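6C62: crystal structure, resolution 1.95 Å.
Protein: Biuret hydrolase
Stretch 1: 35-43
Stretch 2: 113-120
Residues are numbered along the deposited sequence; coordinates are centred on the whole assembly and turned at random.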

ATOM      1  N   ILE A  35     -33.567  17.941 -16.113  1.00 15.11           N
ATOM      2  CA  ILE A  35     -32.889  16.845 -15.375  1.00 13.31           C
ATOM      3  C   ILE A  35     -31.433  17.238 -15.100  1.00 12.50           C
ATOM      4  O   ILE A  35     -30.906  16.953 -14.024  1.00 10.75           O
ATOM      5  CB  ILE A  35     -32.967  15.539 -16.157  1.00 14.15           C
ATOM      6  CG1 ILE A  35     -34.451  15.110 -16.397  1.00 14.57           C
ATOM      7  CG2 ILE A  35     -32.190  14.421 -15.456  1.00 13.99           C
ATOM      8  CD1 ILE A  35     -35.288  15.110 -15.161  1.00 14.78           C
ATOM      9  N   ASN A  36     -30.791  17.895 -16.065  1.00 12.65           N
ATOM     10  CA  ASN A  36     -29.405  18.341 -15.968  1.00 12.79           C
ATOM     11  C   ASN A  36     -28.436  17.160 -15.669  1.00 12.83           C
ATOM     12  O   ASN A  36     -27.607  17.239 -14.800  1.00 13.19           O
ATOM     13  CB  ASN A  36     -29.261  19.457 -14.921  1.00 14.23           C
ATOM     14  CG  ASN A  36     -27.918  20.151 -14.986  1.00 15.62           C
ATOM     15  OD1 ASN A  36     -27.485  20.516 -16.051  1.00 18.21           O
ATOM     16  ND2 ASN A  36     -27.284  20.402 -13.824  1.00 15.08           N
ATOM     17  N   ALA A  37     -28.606  16.070 -16.397  1.00 12.63           N
ATOM     18  CA  ALA A  37     -27.709  14.912 -16.312  1.00 12.89           C
ATOM     19  C   ALA A  37     -26.482  15.087 -17.182  1.00 11.98           C
ATOM     20  O   ALA A  37     -25.430  14.587 -16.793  1.00 13.32           O
ATOM     21  CB  ALA A  37     -28.429  13.646 -16.697  1.00 12.52           C
ATOM     22  N   PHE A  38     -26.556  15.789 -18.308  1.00 11.80           N
ATOM     23  CA  PHE A  38     -25.420  15.920 -19.217  1.00 12.00           C
ATOM     24  C   PHE A  38     -24.595  17.186 -19.033  1.00 14.56           C
ATOM     25  O   PHE A  38     -25.146  18.257 -18.888  1.00 16.25           O
ATOM     26  CB  PHE A  38     -25.868  15.879 -20.682  1.00 12.94           C
ATOM     27  CG  PHE A  38     -26.124  14.499 -21.199  1.00 12.36           C
ATOM     28  CD1 PHE A  38     -27.278  13.828 -20.861  1.00 11.94           C
ATOM     29  CD2 PHE A  38     -25.195  13.884 -22.022  1.00 12.47           C
ATOM     30  CE1 PHE A  38     -27.540  12.544 -21.341  1.00 13.17           C
ATOM     31  CE2 PHE A  38     -25.419  12.617 -22.512  1.00 13.69           C
ATOM     32  CZ  PHE A  38     -26.612  11.924 -22.158  1.00 13.61           C
ATOM     33  N   THR A  39     -23.277  17.107 -19.076  1.00 13.16           N
ATOM     34  CA  THR A  39     -22.427  18.272 -19.122  1.00 14.46           C
ATOM     35  C   THR A  39     -21.814  18.468 -20.473  1.00 18.63           C
ATOM     36  O   THR A  39     -21.204  19.545 -20.703  1.00 20.44           O
ATOM     37  CB  THR A  39     -21.264  18.208 -18.099  1.00 15.08           C
ATOM     38  OG1 THR A  39     -20.515  16.970 -18.211  1.00 14.31           O
ATOM     39  CG2 THR A  39     -21.822  18.306 -16.684  1.00 15.25           C
ATOM     40  N   CYS A  40     -21.857  17.450 -21.337  1.00 17.12           N
ATOM     41  CA  CYS A  40     -21.342  17.600 -22.664  1.00 20.42           C
ATOM     42  C   CYS A  40     -21.963  16.600 -23.615  1.00 18.66           C
ATOM     43  O   CYS A  40     -22.213  15.472 -23.222  1.00 17.64           O
ATOM     44  CB  CYS A  40     -19.846  17.577 -22.565  1.00 24.09           C
ATOM     45  SG  CYS A  40     -19.058  16.161 -23.151  1.00 31.45           S
ATOM     46  N   ARG A  41     -22.346  17.037 -24.780  1.00 16.89           N
ATOM     47  CA  ARG A  41     -23.029  16.152 -25.750  1.00 19.91           C
ATOM     48  C   ARG A  41     -22.091  15.954 -26.945  1.00 19.56           C
ATOM     49  O   ARG A  41     -21.742  16.922 -27.615  1.00 21.90           O
ATOM     50  CB  ARG A  41     -24.342  16.729 -26.210  1.00 21.87           C
ATOM     51  CG  ARG A  41     -25.283  16.959 -25.063  1.00 25.42           C
ATOM     52  CD  ARG A  41     -26.596  17.576 -25.547  1.00 28.97           C
ATOM     53  NE  ARG A  41     -27.248  18.337 -24.480  1.00 32.04           N
ATOM     54  CZ  ARG A  41     -28.432  18.966 -24.578  1.00 35.90           C
ATOM     55  NH1 ARG A  41     -29.143  18.963 -25.714  1.00 31.70           N
ATOM     56  NH2 ARG A  41     -28.893  19.636 -23.513  1.00 34.06           N
ATOM     57  N   THR A  42     -21.655  14.714 -27.180  1.00 15.50           N
ATOM     58  CA  THR A  42     -20.710  14.386 -28.246  1.00 15.38           C
ATOM     59  C   THR A  42     -21.426  14.047 -29.545  1.00 16.35           C
ATOM     60  O   THR A  42     -21.442  12.896 -30.010  1.00 16.50           O
ATOM     61  CB  THR A  42     -19.745  13.261 -27.814  1.00 15.12           C
ATOM     62  OG1 THR A  42     -20.483  12.125 -27.335  1.00 14.76           O
ATOM     63  CG2 THR A  42     -18.869  13.793 -26.673  1.00 15.91           C
ATOM     64  N   VAL A  43     -22.042  15.040 -30.134  1.00 17.13           N
ATOM     65  CA  VAL A  43     -23.083  14.813 -31.181  1.00 16.73           C
ATOM     66  C   VAL A  43     -22.472  14.300 -32.461  1.00 17.26           C
ATOM     67  O   VAL A  43     -22.951  13.326 -33.060  1.00 19.22           O
ATOM     68  CB  VAL A  43     -23.883  16.120 -31.417  1.00 19.02           C
ATOM     69  CG1 VAL A  43     -24.842  16.000 -32.582  1.00 22.99           C
ATOM     70  CG2 VAL A  43     -24.692  16.433 -30.188  1.00 21.07           C
ATOM     71  N   VAL A 113     -22.396   3.422 -28.853  1.00 11.52           N
ATOM     72  CA  VAL A 113     -22.377   4.784 -29.390  1.00 11.66           C
ATOM     73  C   VAL A 113     -22.431   5.826 -28.281  1.00 11.92           C
ATOM     74  O   VAL A 113     -23.450   5.942 -27.532  1.00 12.63           O
ATOM     75  CB  VAL A 113     -23.598   4.976 -30.332  1.00 11.58           C
ATOM     76  CG1 VAL A 113     -23.709   6.411 -30.809  1.00 12.50           C
ATOM     77  CG2 VAL A 113     -23.470   4.030 -31.530  1.00 11.86           C
ATOM     78  N   LEU A 114     -21.382   6.649 -28.197  1.00 11.54           N
ATOM     79  CA  LEU A 114     -21.217   7.552 -27.079  1.00 12.18           C
ATOM     80  C   LEU A 114     -21.928   8.876 -27.307  1.00 13.48           C
ATOM     81  O   LEU A 114     -21.621   9.581 -28.281  1.00 13.73           O
ATOM     82  CB  LEU A 114     -19.719   7.811 -26.818  1.00 12.88           C
ATOM     83  CG  LEU A 114     -19.409   8.846 -25.732  1.00 12.67           C
ATOM     84  CD1 LEU A 114     -19.786   8.298 -24.409  1.00 12.35           C
ATOM     85  CD2 LEU A 114     -17.945   9.151 -25.725  1.00 14.11           C
ATOM     86  N   LEU A 115     -22.812   9.235 -26.382  1.00 13.07           N
ATOM     87  CA  LEU A 115     -23.583  10.454 -26.467  1.00 14.01           C
ATOM     88  C   LEU A 115     -23.042  11.607 -25.642  1.00 13.99           C
ATOM     89  O   LEU A 115     -23.376  12.801 -25.943  1.00 13.07           O
ATOM     90  CB  LEU A 115     -25.030  10.194 -26.075  1.00 15.51           C
ATOM     91  CG  LEU A 115     -25.938   9.872 -27.251  1.00 19.48           C
ATOM     92  CD1 LEU A 115     -25.445   8.848 -28.243  1.00 21.32           C
ATOM     93  CD2 LEU A 115     -27.183   9.332 -26.621  1.00 22.08           C
ATOM     94  N   GLY A 116     -22.228  11.308 -24.618  1.00 13.96           N
ATOM     95  CA  GLY A 116     -21.470  12.372 -23.982  1.00 14.27           C
ATOM     96  C   GLY A 116     -21.148  12.145 -22.518  1.00 14.04           C
ATOM     97  O   GLY A 116     -21.072  10.983 -22.064  1.00 12.39           O
ATOM     98  N   GLY A 117     -20.900  13.260 -21.834  1.00 12.55           N
ATOM     99  CA  GLY A 117     -20.379  13.263 -20.452  1.00 12.30           C
ATOM    100  C   GLY A 117     -21.469  13.718 -19.486  1.00 11.84           C
ATOM    101  O   GLY A 117     -22.283  14.588 -19.826  1.00 11.25           O
ATOM    102  N   LEU A 118     -21.470  13.135 -18.297  1.00 11.14           N
ATOM    103  CA  LEU A 118     -22.524  13.301 -17.302  1.00  9.92           C
ATOM    104  C   LEU A 118     -22.075  13.978 -16.013  1.00  9.80           C
ATOM    105  O   LEU A 118     -20.958  13.774 -15.515  1.00  9.78           O
ATOM    106  CB  LEU A 118     -23.136  11.928 -16.951  1.00  9.72           C
ATOM    107  CG  LEU A 118     -23.650  11.148 -18.136  1.00 10.01           C
ATOM    108  CD1 LEU A 118     -24.038   9.772 -17.670  1.00 10.24           C
ATOM    109  CD2 LEU A 118     -24.839  11.829 -18.801  1.00 10.69           C
ATOM    110  N   ASN A 119     -23.015  14.722 -15.430  1.00  9.95           N
ATOM    111  CA  ASN A 119     -22.784  15.515 -14.209  1.00  9.76           C
ATOM    112  C   ASN A 119     -22.453  14.597 -13.008  1.00 10.28           C
ATOM    113  O   ASN A 119     -22.904  13.438 -12.946  1.00 10.18           O
ATOM    114  CB  ASN A 119     -24.030  16.366 -13.909  1.00 10.19           C
ATOM    115  CG  ASN A 119     -23.783  17.525 -12.952  1.00 10.45           C
ATOM    116  OD1 ASN A 119     -22.675  18.064 -12.848  1.00 11.23           O
ATOM    117  ND2 ASN A 119     -24.880  17.936 -12.231  1.00 10.41           N
ATOM    118  N   MET A 120     -21.675  15.142 -12.066  1.00  9.83           N
ATOM    119  CA  MET A 120     -21.218  14.445 -10.895  1.00 10.17           C
ATOM    120  C   MET A 120     -20.896  15.427  -9.790  1.00 10.01           C
ATOM    121  O   MET A 120     -20.673  16.601 -10.040  1.00  8.72           O
ATOM    122  CB  MET A 120     -20.009  13.566 -11.222  1.00  9.78           C
ATOM    123  CG  MET A 120     -18.820  14.335 -11.845  1.00  9.75           C
ATOM    124  SD  MET A 120     -17.292  13.379 -11.983  1.00  9.76           S
ATOM    125  CE  MET A 120     -16.629  13.329 -10.325  1.00 10.86           C
TER

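Antiparallel strands can absorb an irregularity without losing their hydrogen bonds, and this contact in biuret hydrolase is a compact example. The register pairs F38 with L118 but C40 with G117, a shift of one residue that marks a beta bulge. The backbone bonds accommodate it by sharing one acceptor: G117 O receives T39 N at 2.8 Å and C40 N at 3.3 Å. The chain also turns a corner at T39. Before it, N119 N donates to A37 O (2.8 Å, nearly linear at 170°); after it, G117 N donates to C40 O and T42 N to L115 O (both 2.9 Å). The side chain of T42 adds a bond of its own, OG1 donating to L114 O at 2.9 Å.

Between these bonds, CA-H...O contacts fill in, as where G116 CA lies 3.3 Å from C40 O. That closeness leaves no room for a side chain: an ideal CB on G116 would sit 2.0 Å from C40 O, and the backbone angles of G116 themselves call for glycine.

Apolar packing centres on F38. Although its CA-to-CB bond points away from the partner strand, as does that of L118, the side-chain ends converge. L118 CD2 stands 3.5 Å from the centroid of the F38 ring, almost exactly on the ring normal, a CH-pi contact over the face.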